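Local coordinates for acyl-coenzyme A oxidase 3 (Yarrowia lipolytica, PDB 5YS9), which catalyses the FAD-dependent oxidation of acyl-CoA by oxygen to (2E)-enoyl-CoA and hydrogen peroxide in peroxisomal beta-oxidation, with specificity for short-chain acyl-CoA, at the interface of chains A and B. Coordinates in Å, arbitrary orientation; residue numbers count along the deposited sequence, not the author numbering. Chains: chain A/B, Acyl-coenzyme A oxidase 3.

Contact 1: the interface of chains A and B. Residues chain A 432-433, 656, 659; chain B 165, 199-200.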
ATOM      1  N   GLY A 432      11.307   7.024  -8.190  1.00 26.84           N
ATOM      2  CA  GLY A 432      10.434   6.985  -9.357  1.00 27.34           C
ATOM      3  C   GLY A 432      10.547   5.747 -10.244  1.00 29.81           C
ATOM      4  O   GLY A 432       9.543   5.286 -10.819  1.00 34.43           O
ATOM      5  N   HIS A 433      11.716   5.122 -10.290  1.00 30.75           N
ATOM      6  CA  HIS A 433      11.829   3.848 -11.015  1.00 31.36           C
ATOM      7  C   HIS A 433      11.057   2.696 -10.342  1.00 32.56           C
ATOM      8  O   HIS A 433      10.856   1.639 -10.949  1.00 31.05           O
ATOM      9  CB  HIS A 433      13.293   3.503 -11.202  1.00 31.96           C
ATOM     10  CG  HIS A 433      14.041   4.545 -11.961  1.00 32.44           C
ATOM     11  ND1 HIS A 433      15.252   5.032 -11.542  1.00 37.72           N
ATOM     12  CD2 HIS A 433      13.711   5.249 -13.062  1.00 32.58           C
ATOM     13  CE1 HIS A 433      15.668   5.948 -12.393  1.00 38.21           C
ATOM     14  NE2 HIS A 433      14.767   6.073 -13.344  1.00 35.81           N
ATOM     15  N   TYR A 656      20.617   0.237 -15.391  1.00 31.68           N
ATOM     16  CA  TYR A 656      20.210   1.144 -16.454  1.00 33.20           C
ATOM     17  C   TYR A 656      20.192   0.521 -17.839  1.00 32.10           C
ATOM     18  O   TYR A 656      19.303   0.789 -18.621  1.00 34.52           O
ATOM     19  CB  TYR A 656      21.103   2.376 -16.430  1.00 31.84           C
ATOM     20  CG  TYR A 656      21.080   3.036 -15.080  1.00 32.65           C
ATOM     21  CD1 TYR A 656      19.865   3.411 -14.480  1.00 32.48           C
ATOM     22  CD2 TYR A 656      22.259   3.280 -14.383  1.00 35.57           C
ATOM     23  CE1 TYR A 656      19.839   4.026 -13.236  1.00 34.42           C
ATOM     24  CE2 TYR A 656      22.247   3.892 -13.130  1.00 36.17           C
ATOM     25  CZ  TYR A 656      21.048   4.257 -12.552  1.00 36.57           C
ATOM     26  OH  TYR A 656      21.061   4.849 -11.323  1.00 32.94           O
ATOM     27  N   TYR A 659      16.912  -1.981 -17.886  1.00 33.07           N
ATOM     28  CA  TYR A 659      15.771  -1.074 -17.799  1.00 32.12           C
ATOM     29  C   TYR A 659      15.523  -0.328 -19.092  1.00 31.95           C
ATOM     30  O   TYR A 659      14.413  -0.370 -19.627  1.00 32.38           O
ATOM     31  CB  TYR A 659      16.073  -0.046 -16.701  1.00 34.29           C
ATOM     32  CG  TYR A 659      14.974   0.858 -16.231  1.00 33.16           C
ATOM     33  CD1 TYR A 659      13.649   0.488 -16.268  1.00 33.22           C
ATOM     34  CD2 TYR A 659      15.286   2.037 -15.624  1.00 36.14           C
ATOM     35  CE1 TYR A 659      12.664   1.314 -15.784  1.00 34.77           C
ATOM     36  CE2 TYR A 659      14.304   2.872 -15.123  1.00 35.80           C
ATOM     37  CZ  TYR A 659      12.994   2.505 -15.185  1.00 34.97           C
ATOM     38  OH  TYR A 659      11.998   3.332 -14.674  1.00 37.66           O
TER
ATOM     39  N   LEU B 165      17.705   9.495 -15.931  1.00 29.43           N
ATOM     40  CA  LEU B 165      17.739   8.135 -15.459  1.00 32.17           C
ATOM     41  C   LEU B 165      18.658   8.066 -14.252  1.00 33.24           C
ATOM     42  O   LEU B 165      18.367   7.399 -13.285  1.00 31.18           O
ATOM     43  CB  LEU B 165      18.275   7.255 -16.580  1.00 33.57           C
ATOM     44  CG  LEU B 165      17.917   5.782 -16.672  1.00 37.75           C
ATOM     45  CD1 LEU B 165      16.474   5.521 -16.315  1.00 38.98           C
ATOM     46  CD2 LEU B 165      18.244   5.234 -18.043  1.00 37.88           C
ATOM     47  N   TRP B 199      14.106  11.266 -18.115  1.00 29.09           N
ATOM     48  CA  TRP B 199      13.236  10.140 -17.740  1.00 28.44           C
ATOM     49  C   TRP B 199      12.057  10.619 -16.964  1.00 28.04           C
ATOM     50  O   TRP B 199      12.136  11.614 -16.245  1.00 31.94           O
ATOM     51  CB  TRP B 199      14.007   9.102 -16.954  1.00 28.24           C
ATOM     52  CG  TRP B 199      13.481   7.667 -17.081  1.00 27.63           C
ATOM     53  CD1 TRP B 199      12.585   7.073 -16.273  1.00 28.87           C
ATOM     54  CD2 TRP B 199      13.835   6.692 -18.058  1.00 28.05           C
ATOM     55  NE1 TRP B 199      12.365   5.781 -16.654  1.00 29.12           N
ATOM     56  CE2 TRP B 199      13.141   5.516 -17.749  1.00 29.36           C
ATOM     57  CE3 TRP B 199      14.668   6.696 -19.169  1.00 32.07           C
ATOM     58  CZ2 TRP B 199      13.242   4.361 -18.526  1.00 27.84           C
ATOM     59  CZ3 TRP B 199      14.793   5.545 -19.926  1.00 30.06           C
ATOM     60  CH2 TRP B 199      14.102   4.386 -19.582  1.00 30.01           C
ATOM     61  N   TRP B 200      10.955   9.911 -17.134  1.00 30.15           N
ATOM     62  CA  TRP B 200       9.658  10.271 -16.556  1.00 33.69           C
ATOM     63  C   TRP B 200       9.071  11.574 -17.083  1.00 33.12           C
ATOM     64  O   TRP B 200       8.240  12.174 -16.410  1.00 30.10           O
ATOM     65  CB  TRP B 200       9.684  10.293 -14.994  1.00 32.36           C
ATOM     66  CG  TRP B 200       9.978   8.962 -14.426  1.00 32.60           C
ATOM     67  CD1 TRP B 200      10.994   8.606 -13.596  1.00 33.11           C
ATOM     68  CD2 TRP B 200       9.217   7.776 -14.655  1.00 34.38           C
ATOM     69  NE1 TRP B 200      10.912   7.246 -13.288  1.00 31.58           N
ATOM     70  CE2 TRP B 200       9.815   6.735 -13.928  1.00 32.73           C
ATOM     71  CE3 TRP B 200       8.071   7.494 -15.401  1.00 34.57           C
ATOM     72  CZ2 TRP B 200       9.324   5.454 -13.959  1.00 34.07           C
ATOM     73  CZ3 TRP B 200       7.604   6.205 -15.415  1.00 35.89           C
ATOM     74  CH2 TRP B 200       8.221   5.213 -14.714  1.00 32.29           C
TER

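Contact 2: the interface of chains A and B. Residues chain A 194, 199, 263, 265; chain B 660, 663-664, 669.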
ATOM      1  N   THR A 194     -31.039 -11.276  -3.095  1.00 43.65           N
ATOM      2  CA  THR A 194     -29.840 -11.028  -3.878  1.00 40.69           C
ATOM      3  C   THR A 194     -28.621 -10.741  -3.006  1.00 42.11           C
ATOM      4  O   THR A 194     -27.498 -10.825  -3.452  1.00 37.97           O
ATOM      5  CB  THR A 194     -30.047 -10.037  -5.057  1.00 41.09           C
ATOM      6  OG1 THR A 194     -29.119  -8.960  -4.981  1.00 47.57           O
ATOM      7  CG2 THR A 194     -31.435  -9.496  -5.116  1.00 40.26           C
ATOM      8  N   TRP A 199     -20.481 -14.772  -4.146  1.00 30.07           N
ATOM      9  CA  TRP A 199     -19.658 -13.650  -4.526  1.00 31.45           C
ATOM     10  C   TRP A 199     -18.212 -13.984  -4.371  1.00 30.98           C
ATOM     11  O   TRP A 199     -17.846 -14.715  -3.473  1.00 32.05           O
ATOM     12  CB  TRP A 199     -19.991 -12.403  -3.679  1.00 32.72           C
ATOM     13  CG  TRP A 199     -19.746 -11.113  -4.471  1.00 33.70           C
ATOM     14  CD1 TRP A 199     -18.613 -10.348  -4.468  1.00 35.41           C
ATOM     15  CD2 TRP A 199     -20.616 -10.508  -5.427  1.00 33.53           C
ATOM     16  NE1 TRP A 199     -18.729  -9.300  -5.361  1.00 33.31           N
ATOM     17  CE2 TRP A 199     -19.965  -9.364  -5.942  1.00 33.05           C
ATOM     18  CE3 TRP A 199     -21.895 -10.803  -5.888  1.00 36.23           C
ATOM     19  CZ2 TRP A 199     -20.567  -8.511  -6.879  1.00 32.84           C
ATOM     20  CZ3 TRP A 199     -22.489  -9.943  -6.847  1.00 33.50           C
ATOM     21  CH2 TRP A 199     -21.824  -8.828  -7.318  1.00 32.25           C
ATOM     22  N   TRP A 263     -20.164 -14.193  -9.621  1.00 29.27           N
ATOM     23  CA  TRP A 263     -21.293 -14.296  -8.706  1.00 30.21           C
ATOM     24  C   TRP A 263     -22.178 -15.430  -9.144  1.00 30.14           C
ATOM     25  O   TRP A 263     -22.219 -15.712 -10.312  1.00 32.54           O
ATOM     26  CB  TRP A 263     -22.141 -13.024  -8.686  1.00 31.23           C
ATOM     27  CG  TRP A 263     -22.695 -12.558  -9.991  1.00 31.10           C
ATOM     28  CD1 TRP A 263     -22.091 -11.688 -10.827  1.00 31.29           C
ATOM     29  CD2 TRP A 263     -23.939 -12.897 -10.601  1.00 33.86           C
ATOM     30  NE1 TRP A 263     -22.855 -11.466 -11.921  1.00 36.30           N
ATOM     31  CE2 TRP A 263     -24.010 -12.178 -11.817  1.00 35.94           C
ATOM     32  CE3 TRP A 263     -25.007 -13.718 -10.248  1.00 35.34           C
ATOM     33  CZ2 TRP A 263     -25.101 -12.249 -12.683  1.00 35.29           C
ATOM     34  CZ3 TRP A 263     -26.118 -13.798 -11.116  1.00 32.82           C
ATOM     35  CH2 TRP A 263     -26.154 -13.062 -12.306  1.00 35.97           C
ATOM     36  N   GLN A 265     -26.264 -17.087  -8.374  1.00 31.45           N
ATOM     37  CA  GLN A 265     -27.547 -17.270  -7.749  1.00 30.41           C
ATOM     38  C   GLN A 265     -28.124 -18.627  -8.138  1.00 34.39           C
ATOM     39  O   GLN A 265     -28.019 -19.034  -9.306  1.00 36.10           O
ATOM     40  CB  GLN A 265     -28.484 -16.196  -8.208  1.00 31.13           C
ATOM     41  CG  GLN A 265     -27.932 -14.785  -7.996  1.00 30.81           C
ATOM     42  CD  GLN A 265     -28.923 -13.755  -8.355  1.00 27.47           C
ATOM     43  OE1 GLN A 265     -29.772 -14.014  -9.154  1.00 29.56           O
ATOM     44  NE2 GLN A 265     -28.856 -12.604  -7.737  1.00 32.00           N
TER
ATOM     45  N   PHE B 660     -24.272  -4.672  -7.310  1.00 29.60           N
ATOM     46  CA  PHE B 660     -24.757  -5.698  -8.261  1.00 32.04           C
ATOM     47  C   PHE B 660     -25.119  -5.101  -9.660  1.00 32.32           C
ATOM     48  O   PHE B 660     -24.857  -5.693 -10.695  1.00 35.63           O
ATOM     49  CB  PHE B 660     -25.963  -6.401  -7.664  1.00 31.88           C
ATOM     50  CG  PHE B 660     -26.394  -7.635  -8.407  1.00 34.97           C
ATOM     51  CD1 PHE B 660     -25.542  -8.724  -8.518  1.00 33.37           C
ATOM     52  CD2 PHE B 660     -27.686  -7.725  -8.967  1.00 37.21           C
ATOM     53  CE1 PHE B 660     -25.934  -9.869  -9.167  1.00 33.35           C
ATOM     54  CE2 PHE B 660     -28.078  -8.871  -9.637  1.00 36.98           C
ATOM     55  CZ  PHE B 660     -27.198  -9.947  -9.723  1.00 35.16           C
ATOM     56  N   VAL B 663     -21.628  -4.002 -11.459  1.00 29.75           N
ATOM     57  CA  VAL B 663     -20.998  -5.189 -11.959  1.00 28.32           C
ATOM     58  C   VAL B 663     -21.639  -5.717 -13.232  1.00 30.23           C
ATOM     59  O   VAL B 663     -20.918  -6.018 -14.195  1.00 26.76           O
ATOM     60  CB  VAL B 663     -20.891  -6.253 -10.880  1.00 29.61           C
ATOM     61  CG1 VAL B 663     -20.556  -7.613 -11.448  1.00 32.77           C
ATOM     62  CG2 VAL B 663     -19.792  -5.866  -9.924  1.00 31.34           C
ATOM     63  N   ASN B 664     -22.972  -5.827 -13.256  1.00 31.10           N
ATOM     64  CA  ASN B 664     -23.655  -6.393 -14.411  1.00 31.07           C
ATOM     65  C   ASN B 664     -23.654  -5.486 -15.648  1.00 35.21           C
ATOM     66  O   ASN B 664     -23.636  -5.982 -16.758  1.00 35.18           O
ATOM     67  CB  ASN B 664     -25.087  -6.757 -14.031  1.00 31.71           C
ATOM     68  CG  ASN B 664     -25.157  -8.035 -13.263  1.00 28.98           C
ATOM     69  OD1 ASN B 664     -25.081  -8.033 -12.041  1.00 35.43           O
ATOM     70  ND2 ASN B 664     -25.213  -9.143 -13.969  1.00 27.01           N
ATOM     71  N   ALA B 669     -23.849 -10.563 -18.447  1.00 33.55           N
ATOM     72  CA  ALA B 669     -23.690 -12.006 -18.210  1.00 32.13           C
ATOM     73  C   ALA B 669     -24.459 -12.920 -19.178  1.00 34.94           C
ATOM     74  O   ALA B 669     -24.421 -14.123 -18.974  1.00 38.01           O
ATOM     75  CB  ALA B 669     -24.064 -12.339 -16.770  1.00 28.53           C
TER

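Contact 3: the interface of chains A and B. Residues chain A 89-90, 93, 96, 152-153; chain B 684, 687.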
ATOM      1  N   ILE A  89      -2.534 -23.088 -17.392  1.00 31.99           N
ATOM      2  CA  ILE A  89      -3.055 -24.229 -16.660  1.00 31.88           C
ATOM      3  C   ILE A  89      -2.838 -25.549 -17.412  1.00 34.84           C
ATOM      4  O   ILE A  89      -2.508 -26.559 -16.818  1.00 35.70           O
ATOM      5  CB  ILE A  89      -4.532 -23.996 -16.255  1.00 32.53           C
ATOM      6  CG1 ILE A  89      -4.601 -23.059 -15.056  1.00 34.13           C
ATOM      7  CG2 ILE A  89      -5.238 -25.284 -15.893  1.00 31.93           C
ATOM      8  CD1 ILE A  89      -5.901 -22.317 -14.917  1.00 33.86           C
ATOM      9  N   ALA A  90      -3.028 -25.520 -18.719  1.00 32.56           N
ATOM     10  CA  ALA A  90      -2.834 -26.684 -19.572  1.00 32.08           C
ATOM     11  C   ALA A  90      -1.378 -27.166 -19.528  1.00 35.00           C
ATOM     12  O   ALA A  90      -1.136 -28.377 -19.420  1.00 37.49           O
ATOM     13  CB  ALA A  90      -3.260 -26.369 -20.988  1.00 27.79           C
ATOM     14  N   SER A  93      -0.525 -28.560 -16.028  1.00 36.27           N
ATOM     15  CA  SER A  93      -1.216 -29.829 -15.995  1.00 38.83           C
ATOM     16  C   SER A  93      -0.390 -31.052 -16.366  1.00 38.90           C
ATOM     17  O   SER A  93      -0.684 -32.144 -15.902  1.00 39.97           O
ATOM     18  CB  SER A  93      -2.509 -29.766 -16.797  1.00 39.15           C
ATOM     19  OG  SER A  93      -2.532 -30.711 -17.802  1.00 44.18           O
ATOM     20  N   TRP A  96       1.009 -32.936 -13.177  1.00 41.04           N
ATOM     21  CA  TRP A  96       0.139 -33.550 -12.183  1.00 43.91           C
ATOM     22  C   TRP A  96       0.353 -35.033 -12.084  1.00 45.43           C
ATOM     23  O   TRP A  96       0.221 -35.602 -11.016  1.00 44.50           O
ATOM     24  CB  TRP A  96      -1.325 -33.339 -12.506  1.00 40.68           C
ATOM     25  CG  TRP A  96      -1.698 -31.963 -12.592  1.00 41.82           C
ATOM     26  CD1 TRP A  96      -1.004 -30.871 -12.132  1.00 38.67           C
ATOM     27  CD2 TRP A  96      -2.895 -31.478 -13.153  1.00 41.24           C
ATOM     28  NE1 TRP A  96      -1.705 -29.737 -12.394  1.00 37.68           N
ATOM     29  CE2 TRP A  96      -2.879 -30.077 -13.016  1.00 41.07           C
ATOM     30  CE3 TRP A  96      -3.993 -32.093 -13.762  1.00 42.16           C
ATOM     31  CZ2 TRP A  96      -3.931 -29.268 -13.479  1.00 42.66           C
ATOM     32  CZ3 TRP A  96      -5.035 -31.294 -14.235  1.00 40.64           C
ATOM     33  CH2 TRP A  96      -4.993 -29.893 -14.087  1.00 40.03           C
ATOM     34  N   ASP A 152      -8.571 -35.133 -12.758  1.00 40.73           N
ATOM     35  CA  ASP A 152      -7.800 -34.868 -13.942  1.00 47.09           C
ATOM     36  C   ASP A 152      -8.262 -33.603 -14.729  1.00 45.40           C
ATOM     37  O   ASP A 152      -7.738 -33.317 -15.795  1.00 37.94           O
ATOM     38  CB  ASP A 152      -7.901 -36.106 -14.843  1.00 52.40           C
ATOM     39  CG  ASP A 152      -7.468 -37.379 -14.149  1.00 57.96           C
ATOM     40  OD1 ASP A 152      -6.999 -37.341 -13.003  1.00 65.11           O
ATOM     41  OD2 ASP A 152      -7.598 -38.441 -14.759  1.00 66.99           O
ATOM     42  N   VAL A 153      -9.249 -32.876 -14.212  1.00 45.01           N
ATOM     43  CA  VAL A 153      -9.890 -31.746 -14.908  1.00 44.14           C
ATOM     44  C   VAL A 153     -10.176 -32.121 -16.357  1.00 42.00           C
ATOM     45  O   VAL A 153      -9.700 -31.454 -17.283  1.00 42.82           O
ATOM     46  CB  VAL A 153      -9.064 -30.433 -14.787  1.00 45.68           C
ATOM     47  CG1 VAL A 153      -9.917 -29.236 -15.130  1.00 48.79           C
ATOM     48  CG2 VAL A 153      -8.528 -30.250 -13.363  1.00 46.78           C
TER
ATOM     49  N   PHE B 684      -8.883 -27.908 -23.713  1.00 41.77           N
ATOM     50  CA  PHE B 684      -8.289 -28.409 -22.498  1.00 37.76           C
ATOM     51  C   PHE B 684      -9.225 -29.323 -21.723  1.00 37.61           C
ATOM     52  O   PHE B 684      -8.819 -30.396 -21.314  1.00 33.96           O
ATOM     53  CB  PHE B 684      -7.850 -27.280 -21.575  1.00 38.43           C
ATOM     54  CG  PHE B 684      -7.297 -27.781 -20.261  1.00 40.65           C
ATOM     55  CD1 PHE B 684      -6.106 -28.505 -20.223  1.00 39.17           C
ATOM     56  CD2 PHE B 684      -8.006 -27.611 -19.077  1.00 42.38           C
ATOM     57  CE1 PHE B 684      -5.595 -28.985 -19.023  1.00 40.19           C
ATOM     58  CE2 PHE B 684      -7.500 -28.109 -17.869  1.00 44.00           C
ATOM     59  CZ  PHE B 684      -6.289 -28.790 -17.847  1.00 40.92           C
ATOM     60  N   ARG B 687      -9.493 -32.537 -23.723  1.00 42.34           N
ATOM     61  CA  ARG B 687      -8.285 -33.101 -24.290  1.00 44.07           C
ATOM     62  C   ARG B 687      -8.262 -34.645 -24.224  1.00 46.53           C
ATOM     63  O   ARG B 687      -8.808 -35.239 -23.310  1.00 46.57           O
ATOM     64  CB  ARG B 687      -7.047 -32.539 -23.589  1.00 38.34           C
ATOM     65  CG  ARG B 687      -6.838 -33.006 -22.159  1.00 37.38           C
ATOM     66  CD  ARG B 687      -5.983 -31.974 -21.424  1.00 38.99           C
ATOM     67  NE  ARG B 687      -5.698 -32.339 -20.054  1.00 38.78           N
ATOM     68  CZ  ARG B 687      -6.548 -32.267 -19.038  1.00 37.70           C
ATOM     69  NH1 ARG B 687      -7.779 -31.825 -19.186  1.00 39.49           N
ATOM     70  NH2 ARG B 687      -6.142 -32.631 -17.848  1.00 39.08           N
TER

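Contact 1: the interface of chains A and B
A:His433 and A:Tyr659 press against B:Trp199 and B:Leu165 in an aromatic cluster between the two copies of the oxidase. Among the ring contacts, A:His433 turns the CD2/NE2 edge of its imidazole toward CD1 of B:Trp199, the planes 77° apart, an edge-to-face pairing. A:Tyr659 offers a face instead: CZ2 of the B:Trp199 indole lies 3.8 Å above the phenol plane, displaced toward the rim near CZ. The phenol gets there because its CG is trans to the backbone nitrogen (chi1 -169°), which carries it away from helix 655-666.

The packing contacts centre on B:Leu165. Its CD1 methyl rests over the middle of the B:Trp199 indole in its own chain, meets CE2 of A:Tyr659 at 3.6 Å and packs by van der Waals contact on the imidazole of A:His433. A branched leucine suits this spot, since one methyl fills the corner between three rings. CD1 of A:Tyr656 adds a flank against CG of B:Leu165. CZ2 of B:Trp200 comes to 3.2 Å from the carbonyl O of A:Gly432, a FAD-pocket residue whose lack of a side chain suits so close an approach.

The polar contact seen here is modest: the indole nitrogen NE1 of B:Trp199 donates a weak, bent hydrogen bond to the phenol oxygen OH of A:Tyr659 (3.2 Å, 135° at the hydrogen). In a close approach rather than a bond, the CE1 edge of A:His433 points in plane at the carbonyl O of B:Leu165, 3.2 Å away.

Contact 2: the interface of chains A and B
The phenyl ring of B:Phe660 is inserted between A:Trp199 and A:Trp263, which receive it differently. A:Trp263 presents its indole face: CE1 of B:Phe660 stands 3.9 Å above it, over its centre, with the two planes 74° apart. A:Trp199 meets the same ring rim to rim, its CZ3 lying 3.7 Å from CD1 of B:Phe660. A chi1 of -169° points the phenylalanine side chain away from its own N and into this slot, and A:Trp263 lays its broad face there from the crowded position between its backbone N and carbonyl carbon (chi1 56°).

At the far end of the phenyl, the extended A:Gln265 comes from the opposite direction, its amide NE2 3.7 Å from CZ of B:Phe660 and its amide plane nearly parallel to the ring. B:Asn664, one turn further along the same helix, holds OD1 over the centre of the B:Phe660 ring and sets ND2 3.4 Å from CZ2 of A:Trp263. The short amide thus covers the phenyl face with OD1 while ND2 meets the rim of the indole. CG2 of B:Val663 adds a looser methyl contact to A:Trp199.

In the fold, helix 655-666 of chain B lies against the strand-rich part of chain A, where strands 198-199 and 262-266 supply the aromatic side chains.

Contact 3: the interface of chains A and B
Helix 677-685 near the C-terminus of chain B, with the loop that follows it, docks on chain A between the end of helix 78-92, the adjoining 3-10 helix 93-95 and the loop at 152-153. B:Phe684 is the apolar plug. The phenyl swings clear of the helix, on the opposite side of the CA-CB bond from its own N (chi1 177°), and CE1 meets CA of A:Ala90 at 3.6 Å. The small alanine lets the ring approach the helix backbone. A:Ser93 brings OG to the ring edge, in its plane; CG2 of A:Ile89 lies under the same face as A:Ala90, more loosely, and CG1 of A:Val153 packs at the CE2 rim at 3.8 Å.

B:Arg687 supplies the polar grip, its two terminal nitrogens taking successive backbone carbonyls. NH2 bonds to O of A:Asp152 at 2.7 Å, almost in line with the carbonyl (169° at the oxygen). NH1 bonds to O of A:Val153, also at 2.7 Å; this oxygen lies in the guanidinium plane, although the donor sits above the carbonyl plane. NH1 also donates to O of B:Phe684 at 2.8 Å, tying the guanidinium to its own helix end. CE1 of B:Phe684 lies 3.4 Å above the guanidinium plane, over its centre, so the phenyl probably steadies that flat group. An arginine suits the place because it can serve several carbonyls at once. The site fastens the C-terminal segment of one subunit to the other, probably helping to stabilise the dimer.

The centres of contact 1 and contact 2 lie about 42 Å apart, those of contacts 1 and 3 about 41 Å, and those of contacts 2 and 3 about 28 Å. Contacts 1 and 2 draw on the same elements, helix 655-666 and strand 198-199, with the chains exchanged. By the two-fold symmetry, contact 2 therefore adjoins the twin of contact 1, and each Trp199 touches both Tyr659 and Phe660 of the partner. Contact 3 adds the next helix, 677-685, so the C-terminal part of each subunit reaches across the other at separate points, an exchange consistent with a stable dimer.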